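PDB 1JO8: actin binding protein from Saccharomyces cerevisiae, which binds actin filaments, recruits the ARP2/3 complex to their sides to regulate actin assembly, and uses its SH3 domain, the piece described here, to bind partner proteins. Local coordinates for residues A3-D8 and L17-N22; D23-I28 and G38-D43; D34-E39 and F49-V54. One frame throughout, in Å; residues are numbered along the deposited sequence. Where two conformers were deposited one is given.

Interaction 1. Residues A3-D8 and L17-N22; sequences ATAEYD and LTFVEN
Residues A3-D8 run from the first strand of the SH3 barrel into the first four residues of its ALYDY motif, Ala5-Glu6-Tyr7-Asp8, and L17-N22 lead from the end of the RT loop into the diverging turn. The contact therefore closes the base of the RT loop. Two straight backbone-donated hydrogen bonds hold it. Asn22 N donates to Ala5 O at 2.9 Å, with an N-H...O angle of 172°, although the donor sits above the carbonyl plane. A water also donates to Ala5 O and, at 2.6 Å, to Asn22 OD1, so the carbonyl is gripped twice. The second bond ends on a side chain: Asp8 carries CG anti to its carbonyl carbon, and OD1 of its nearly unturned carboxylate accepts, through the anti lone pair, from Glu21 N at 2.8 Å. Val20 lies beside this carboxylate, pointing the same way, with its CB 3.4 Å from Asp8 OD1.

Beneath the polar rim, Phe19 takes the crowded position between its N and carbonyl carbon (chi1 54°), which swings the ring inward beside the strand. Its CD1 touches Ala5 CB at 3.5 Å, while Tyr7 O lies at the ring edge, 3.5 Å from CE1. The same ring reaches Leu40 and Val54, joining the contact to the barrel interior. On the outside, the extended Glu21 chain passes alongside the Glu6 backbone, CG 3.3 Å from Glu6 O, and a second water lies within hydrogen-bonding distance of Glu6 O and Glu21 OE2.

Glu6, Asp8 and Glu21 crowd negative charge at this surface without touching charged end to charged end. The nearby carboxylates would probably disfavour further ionisation of one another, whereas the N-H of Glu21 should help keep Asp8 ionised.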
# COMPACT_ATOMS: atom_id res chain seq x y z
N ALA A 3 1.17 3.59 -6.63
CA ALA A 3 1.64 2.28 -7.01
C ALA A 3 0.48 1.32 -7.21
O ALA A 3 -0.64 1.57 -6.77
CB ALA A 3 2.55 1.74 -5.90
N THR A 4 0.78 0.21 -7.86
CA THR A 4 -0.18 -0.86 -8.10
C THR A 4 0.26 -2.08 -7.30
O THR A 4 1.43 -2.45 -7.32
CB THR A 4 -0.23 -1.23 -9.59
OG1 THR A 4 -0.55 -0.05 -10.35
CG2 THR A 4 -1.32 -2.24 -9.87
N ALA A 5 -0.67 -2.66 -6.55
CA ALA A 5 -0.36 -3.86 -5.79
C ALA A 5 -0.05 -5.01 -6.72
O ALA A 5 -0.79 -5.32 -7.66
CB ALA A 5 -1.55 -4.22 -4.91
N GLU A 6 1.06 -5.68 -6.44
CA GLU A 6 1.45 -6.86 -7.21
C GLU A 6 0.89 -8.13 -6.60
O GLU A 6 0.72 -9.12 -7.32
CB GLU A 6 2.96 -6.96 -7.23
CG GLU A 6 3.66 -5.89 -8.05
CD GLU A 6 3.69 -6.23 -9.53
OE1 GLU A 6 3.59 -7.43 -9.87
OE2 GLU A 6 3.83 -5.29 -10.34
N TYR A 7 0.61 -8.11 -5.30
CA TYR A 7 0.12 -9.28 -4.58
C TYR A 7 -0.88 -8.78 -3.56
O TYR A 7 -0.77 -7.64 -3.11
CB TYR A 7 1.27 -10.01 -3.85
CG TYR A 7 2.40 -10.41 -4.77
CD1 TYR A 7 2.21 -11.46 -5.65
CD2 TYR A 7 3.60 -9.72 -4.81
CE1 TYR A 7 3.20 -11.86 -6.53
CE2 TYR A 7 4.61 -10.11 -5.72
CZ TYR A 7 4.37 -11.17 -6.57
OH TYR A 7 5.35 -11.60 -7.46
N ASP A 8 -1.80 -9.63 -3.14
CA ASP A 8 -2.71 -9.31 -2.06
C ASP A 8 -1.90 -9.12 -0.78
O ASP A 8 -0.94 -9.87 -0.55
CB ASP A 8 -3.69 -10.46 -1.76
CG ASP A 8 -4.67 -10.78 -2.86
OD1 ASP A 8 -4.71 -10.12 -3.91
OD2 ASP A 8 -5.45 -11.74 -2.68
N LEU A 17 -2.61 -1.37 5.98
CA LEU A 17 -3.60 -1.51 4.91
C LEU A 17 -3.87 -2.97 4.63
O LEU A 17 -3.07 -3.86 4.95
CB LEU A 17 -3.06 -0.91 3.62
CG LEU A 17 -2.83 0.59 3.56
CD1 LEU A 17 -2.19 1.02 2.24
CD2 LEU A 17 -4.14 1.28 3.74
N THR A 18 -5.00 -3.21 4.01
CA THR A 18 -5.38 -4.49 3.42
C THR A 18 -5.75 -4.19 1.97
O THR A 18 -6.50 -3.26 1.72
CB THR A 18 -6.59 -5.09 4.15
OG1 THR A 18 -6.20 -5.46 5.47
CG2 THR A 18 -7.12 -6.36 3.47
N PHE A 19 -5.23 -4.95 1.02
CA PHE A 19 -5.53 -4.70 -0.37
C PHE A 19 -5.35 -5.96 -1.17
O PHE A 19 -4.80 -6.92 -0.66
CB PHE A 19 -4.70 -3.54 -0.93
CG PHE A 19 -3.21 -3.67 -0.75
CD1 PHE A 19 -2.44 -4.50 -1.55
CD2 PHE A 19 -2.56 -2.89 0.19
CE1 PHE A 19 -1.07 -4.57 -1.41
CE2 PHE A 19 -1.18 -2.95 0.33
CZ PHE A 19 -0.45 -3.80 -0.46
N VAL A 20 -5.80 -5.94 -2.43
CA VAL A 20 -5.64 -7.07 -3.32
C VAL A 20 -4.84 -6.66 -4.54
O VAL A 20 -4.72 -5.48 -4.85
CB VAL A 20 -7.00 -7.68 -3.75
CG1 VAL A 20 -7.67 -8.33 -2.54
CG2 VAL A 20 -7.89 -6.64 -4.39
N GLU A 21 -4.28 -7.65 -5.23
CA GLU A 21 -3.54 -7.45 -6.45
C GLU A 21 -4.34 -6.51 -7.35
O GLU A 21 -5.56 -6.64 -7.52
CB GLU A 21 -3.35 -8.80 -7.16
CG GLU A 21 -2.35 -8.72 -8.33
CD GLU A 21 -2.22 -9.98 -9.15
OE1 GLU A 21 -2.81 -11.00 -8.75
OE2 GLU A 21 -1.53 -9.96 -10.20
N ASN A 22 -3.63 -5.57 -7.96
CA ASN A 22 -4.17 -4.56 -8.86
C ASN A 22 -4.83 -3.37 -8.23
O ASN A 22 -5.08 -2.40 -8.91
CB ASN A 22 -5.02 -5.16 -9.95
CG ASN A 22 -4.20 -6.01 -10.88
OD1 ASN A 22 -3.04 -5.68 -11.18
ND2 ASN A 22 -4.76 -7.13 -11.29
O HOH W 1 -0.56 -5.96 -10.47
O HOH W 2 1.50 -9.83 -9.66

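Interaction 2. Residues D23-I28 and G38-D43; sequences DKIINI and GELEKD
Asp23 OD2 is gripped by two donors: Lys42 NZ, in a salt bridge of 2.7 Å, and the backbone N of Val20 in the diverging turn. The ammonium approaches from above the carboxylate plane, at the end of a Lys42 chain that leaves its backbone in the crowded position and then runs extended. A water links Asp23 OD1 to the same NZ.

Antiparallel pairing continues the contact. Ile26 and Glu39 form a hydrogen-bonded pair: Ile26 N reaches Glu39 O at 2.7 Å, almost straight (176°), and Glu39 N returns to Ile26 O at 2.9 Å. Farther along, Glu41 N bonds Lys24 O at 3.0 Å. The Ile25-Leu40 pair is non-hydrogen-bonded, and its side chains lie together on the inner face, Ile25 CG1 3.9 Å from Leu40 CD2. On the other face Ile26 CG1 lies 3.9 Å from Glu39 CB. Near the ladder's end Lys24 runs beside Glu41, Lys24 CD 3.4 Å from Glu41 OE1, while a water bridges the two charged ends.

This hairpin of strands 24-29 and 35-40 is central to the sheet: strand 3-5 flanks it through Asp23 and Ile25, strand 46-50 through Gly38.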
# COMPACT_ATOMS: atom_id res chain seq x y z
N ASP A 23 -5.04 -3.38 -6.92
CA ASP A 23 -5.49 -2.16 -6.26
C ASP A 23 -4.38 -1.13 -6.32
O ASP A 23 -3.20 -1.46 -6.28
CB ASP A 23 -5.80 -2.42 -4.78
CG ASP A 23 -7.06 -3.16 -4.54
OD1 ASP A 23 -7.89 -3.31 -5.47
OD2 ASP A 23 -7.27 -3.59 -3.36
N LYS A 24 -4.75 0.14 -6.40
CA LYS A 24 -3.80 1.23 -6.38
C LYS A 24 -3.66 1.83 -4.98
O LYS A 24 -4.63 1.92 -4.23
CB LYS A 24 -4.23 2.32 -7.36
CG LYS A 24 -4.11 1.88 -8.80
CD LYS A 24 -4.55 3.03 -9.72
CE LYS A 24 -4.39 2.69 -11.20
NZ LYS A 24 -4.86 3.82 -12.08
N ILE A 25 -2.43 2.15 -4.62
CA ILE A 25 -2.10 2.77 -3.34
C ILE A 25 -1.51 4.12 -3.73
O ILE A 25 -0.56 4.19 -4.51
CB ILE A 25 -1.07 1.94 -2.57
CG1 ILE A 25 -1.64 0.60 -2.16
CG2 ILE A 25 -0.69 2.71 -1.30
CD1 ILE A 25 -1.55 -0.55 -3.17
N ILE A 26 -2.07 5.19 -3.19
CA ILE A 26 -1.74 6.54 -3.59
C ILE A 26 -1.09 7.33 -2.45
O ILE A 26 -1.12 6.92 -1.28
CB ILE A 26 -2.98 7.29 -4.14
CG1 ILE A 26 -3.95 7.66 -3.03
CG2 ILE A 26 -3.68 6.45 -5.21
CD1 ILE A 26 -5.07 8.58 -3.53
N ASN A 27 -0.49 8.45 -2.80
CA ASN A 27 0.16 9.34 -1.83
C ASN A 27 1.12 8.57 -0.94
O ASN A 27 1.12 8.69 0.29
CB ASN A 27 -0.85 10.09 -0.98
CG ASN A 27 -0.26 11.36 -0.30
OD1 ASN A 27 0.79 11.89 -0.71
ND2 ASN A 27 -0.81 11.71 0.86
N ILE A 28 1.99 7.81 -1.58
CA ILE A 28 2.95 7.01 -0.84
C ILE A 28 3.99 7.90 -0.18
O ILE A 28 4.51 8.84 -0.77
CB ILE A 28 3.59 5.99 -1.76
CG1 ILE A 28 2.52 4.97 -2.14
CG2 ILE A 28 4.80 5.30 -1.11
CD1 ILE A 28 2.87 4.06 -3.28
N GLY A 38 0.60 4.65 2.85
CA GLY A 38 -0.15 5.09 1.69
C GLY A 38 -1.63 5.06 1.95
O GLY A 38 -2.08 4.70 3.04
N GLU A 39 -2.38 5.42 0.92
CA GLU A 39 -3.82 5.51 0.96
C GLU A 39 -4.41 4.67 -0.16
O GLU A 39 -3.97 4.73 -1.30
CB GLU A 39 -4.22 6.97 0.77
CG GLU A 39 -5.71 7.19 0.60
CD GLU A 39 -6.09 8.63 0.28
OE1 GLU A 39 -5.24 9.52 0.49
OE2 GLU A 39 -7.27 8.85 -0.12
N LEU A 40 -5.42 3.87 0.12
CA LEU A 40 -6.03 3.13 -0.97
C LEU A 40 -6.84 4.03 -1.88
O LEU A 40 -7.71 4.78 -1.42
CB LEU A 40 -6.93 2.02 -0.49
CG LEU A 40 -6.27 0.91 0.32
CD1 LEU A 40 -7.27 -0.22 0.59
CD2 LEU A 40 -5.04 0.38 -0.33
N GLU A 41 -6.63 3.90 -3.18
CA GLU A 41 -7.48 4.60 -4.12
C GLU A 41 -8.95 4.21 -3.92
O GLU A 41 -9.86 5.04 -4.06
CB GLU A 41 -7.06 4.21 -5.56
CG GLU A 41 -7.95 4.82 -6.62
CD GLU A 41 -7.93 4.12 -7.99
OE1 GLU A 41 -7.54 2.95 -8.10
OE2 GLU A 41 -8.28 4.80 -8.99
N LYS A 42 -9.21 2.94 -3.63
CA LYS A 42 -10.60 2.51 -3.68
C LYS A 42 -11.48 2.96 -2.54
O LYS A 42 -12.70 2.98 -2.68
CB LYS A 42 -10.69 0.99 -3.86
CG LYS A 42 -10.30 0.21 -2.64
CD LYS A 42 -10.15 -1.28 -2.99
CE LYS A 42 -9.87 -2.13 -1.79
NZ LYS A 42 -9.76 -3.55 -2.20
N ASP A 43 -10.90 3.31 -1.39
CA ASP A 43 -11.71 3.64 -0.23
C ASP A 43 -11.17 4.72 0.68
O ASP A 43 -11.80 5.01 1.68
CB ASP A 43 -12.05 2.37 0.58
CG ASP A 43 -10.86 1.70 1.22
OD1 ASP A 43 -9.75 2.29 1.29
OD2 ASP A 43 -10.98 0.55 1.70
O HOH W 3 -10.50 -4.33 -5.12
O HOH W 4 -7.24 0.79 -3.98
O HOH W 5 -7.65 0.67 -6.76
O HOH W 6 -7.51 4.24 -11.64
O HOH W 7 -2.93 10.20 1.81

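Interaction 3. Residues D34-E39 and F49-V54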
# COMPACT_ATOMS: atom_id res chain seq x y z
N ASP A 34 11.45 -0.68 4.36
CA ASP A 34 10.65 -1.89 4.12
C ASP A 34 9.15 -1.70 4.26
O ASP A 34 8.37 -2.56 3.84
CB ASP A 34 11.12 -3.00 5.07
CG ASP A 34 12.58 -3.30 4.89
OD1 ASP A 34 12.96 -3.54 3.73
OD2 ASP A 34 13.42 -3.26 5.82
N TRP A 35 8.76 -0.61 4.89
CA TRP A 35 7.37 -0.33 5.14
C TRP A 35 7.10 1.10 4.69
O TRP A 35 7.84 2.01 5.08
CB TRP A 35 7.06 -0.45 6.63
CG TRP A 35 7.09 -1.85 7.12
CD1 TRP A 35 8.17 -2.55 7.56
CD2 TRP A 35 5.98 -2.75 7.16
NE1 TRP A 35 7.79 -3.83 7.89
CE2 TRP A 35 6.45 -3.98 7.67
CE3 TRP A 35 4.63 -2.62 6.87
CZ2 TRP A 35 5.60 -5.08 7.86
CZ3 TRP A 35 3.80 -3.71 7.08
CH2 TRP A 35 4.29 -4.91 7.57
N TRP A 36 6.06 1.27 3.89
CA TRP A 36 5.66 2.56 3.39
C TRP A 36 4.27 2.86 3.91
O TRP A 36 3.54 1.97 4.32
CB TRP A 36 5.67 2.64 1.88
CG TRP A 36 7.03 2.43 1.26
CD1 TRP A 36 8.23 2.55 1.89
CD2 TRP A 36 7.33 2.08 -0.10
NE1 TRP A 36 9.26 2.31 1.01
CE2 TRP A 36 8.73 2.01 -0.22
CE3 TRP A 36 6.56 1.80 -1.21
CZ2 TRP A 36 9.37 1.70 -1.40
CZ3 TRP A 36 7.21 1.50 -2.41
CH2 TRP A 36 8.59 1.44 -2.48
N LEU A 37 3.92 4.13 3.91
CA LEU A 37 2.60 4.58 4.26
C LEU A 37 1.87 4.99 2.97
O LEU A 37 2.47 5.64 2.11
CB LEU A 37 2.71 5.79 5.15
CG LEU A 37 1.51 6.50 5.72
CD1 LEU A 37 0.52 5.64 6.44
CD2 LEU A 37 1.93 7.72 6.52
N GLY A 38 0.60 4.65 2.85
CA GLY A 38 -0.15 5.09 1.69
C GLY A 38 -1.63 5.06 1.95
O GLY A 38 -2.08 4.70 3.04
N GLU A 39 -2.38 5.42 0.92
CA GLU A 39 -3.82 5.51 0.96
C GLU A 39 -4.41 4.67 -0.16
O GLU A 39 -3.97 4.73 -1.30
CB GLU A 39 -4.22 6.97 0.77
CG GLU A 39 -5.71 7.19 0.60
CD GLU A 39 -6.09 8.63 0.28
OE1 GLU A 39 -5.24 9.52 0.49
OE2 GLU A 39 -7.27 8.85 -0.12
N PHE A 49 2.26 -0.63 4.82
CA PHE A 49 2.26 -1.84 4.03
C PHE A 49 3.69 -2.15 3.65
O PHE A 49 4.52 -1.23 3.59
CB PHE A 49 1.37 -1.70 2.79
CG PHE A 49 1.83 -0.65 1.83
CD1 PHE A 49 1.51 0.69 2.01
CD2 PHE A 49 2.64 -0.98 0.77
CE1 PHE A 49 1.97 1.65 1.12
CE2 PHE A 49 3.09 -0.02 -0.10
CZ PHE A 49 2.77 1.29 0.07
N PRO A 50 4.01 -3.43 3.42
CA PRO A 50 5.38 -3.78 3.05
C PRO A 50 5.63 -3.37 1.62
O PRO A 50 4.86 -3.64 0.71
CB PRO A 50 5.40 -5.31 3.24
CG PRO A 50 4.15 -5.67 3.93
CD PRO A 50 3.15 -4.62 3.53
N SER A 51 6.73 -2.66 1.41
CA SER A 51 7.00 -2.06 0.11
C SER A 51 7.09 -3.06 -1.04
O SER A 51 6.74 -2.73 -2.17
CB SER A 51 8.28 -1.24 0.20
OG SER A 51 9.37 -2.10 0.38
N ASN A 52 7.53 -4.28 -0.77
CA ASN A 52 7.68 -5.24 -1.85
C ASN A 52 6.33 -5.76 -2.40
O ASN A 52 6.30 -6.49 -3.38
CB ASN A 52 8.61 -6.42 -1.42
CG ASN A 52 10.06 -5.93 -0.97
OD1 ASN A 52 11.00 -6.05 -1.72
ND2 ASN A 52 10.19 -5.38 0.25
N TYR A 53 5.21 -5.39 -1.80
CA TYR A 53 3.91 -5.81 -2.33
C TYR A 53 3.41 -4.93 -3.47
O TYR A 53 2.38 -5.26 -4.05
CB TYR A 53 2.84 -5.90 -1.23
CG TYR A 53 2.95 -7.15 -0.41
CD1 TYR A 53 3.99 -7.33 0.49
CD2 TYR A 53 2.02 -8.15 -0.53
CE1 TYR A 53 4.10 -8.49 1.23
CE2 TYR A 53 2.12 -9.31 0.21
CZ TYR A 53 3.17 -9.47 1.08
OH TYR A 53 3.26 -10.65 1.80
N VAL A 54 4.08 -3.83 -3.77
CA VAL A 54 3.61 -2.90 -4.81
C VAL A 54 4.71 -2.56 -5.79
O VAL A 54 5.90 -2.73 -5.52
CB VAL A 54 3.05 -1.57 -4.20
CG1 VAL A 54 2.06 -1.84 -3.07
CG2 VAL A 54 4.16 -0.69 -3.71
O HOH W 8 12.27 -3.41 1.14
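Trp36 sets CG anti to its carbonyl carbon (chi1 -63°), while Phe49 puts CG in the crowded position between its N and carbonyl carbon (chi1 62°), and these choices bring the two rings together on one face of the SH3 distal hairpin, strands 35-40 and 46-50. The Phe49 ring meets the Trp36 side chain obliquely, its CZ 3.7 Å from Trp36 CB and at the edge of the indole, near its plane. Gly38 N lies in the plane of the Phe49 ring, 3.7 Å from CE1, and Gly38 has no side chain to stand between strand and ring.

Behind these side chains Trp36 and Phe49 form an antiparallel hydrogen-bonded pair. Trp36 N meets Phe49 O at 3.0 Å and Phe49 N meets Trp36 O at 2.9 Å, each donor nearly along the C=O axis. Ser51 N extends the ladder to Asp34 O at 2.9 Å as the chain enters the 3-10 turn 51-53.

Trp35 and Pro50, a non-hydrogen-bonded pair, occupy the opposite face. Their side chains run the same way, and Pro50 CG sits over the six-membered ring in a CH-pi contact, 3.7 Å from Trp35 CH2. Tyr9 touches both residues. This grouping of tryptophan, proline and tyrosine corresponds to the ligand-binding surface of SH3 domains, consistent with partner binding through this domain; the proline covers part of one face of the indole.

Trp36, turned the other way, packs against Ile28 and meets Phe30 edge-to-face, with Val54 CG2 4.0 Å from Trp36 CZ3. Ser51, whose OG occupies the crowded position, presents its CB instead to the indole: CB stands over the centre of the six-membered ring, 14° off the normal, and comes within 3.3 Å of Trp36 CE2.

Overall arrangement
The three contacts tie one small SH3 barrel together. Interactions 2 and 3 share Gly38 and Glu39, so strand 35-40 is held on both edges, by strand 24-29 and by strand 46-50. Interaction 1 joins them through strand 3-5, whose Ala3 and Ala5 N-H groups probably bond Ile25 O and Asp23 O. All three have buried and exposed parts, but interaction 1 is the most exposed, a loop closure held by a backbone bond, a carboxylate and water over one buried ring. Interaction 2 combines a strand ladder with a salt bridge and a water-bridged Lys-Glu pair, and interaction 3 adds aromatic contacts to its own short ladder. Their apolar sides converge inside, where Ile25 meets Phe49 and Val54.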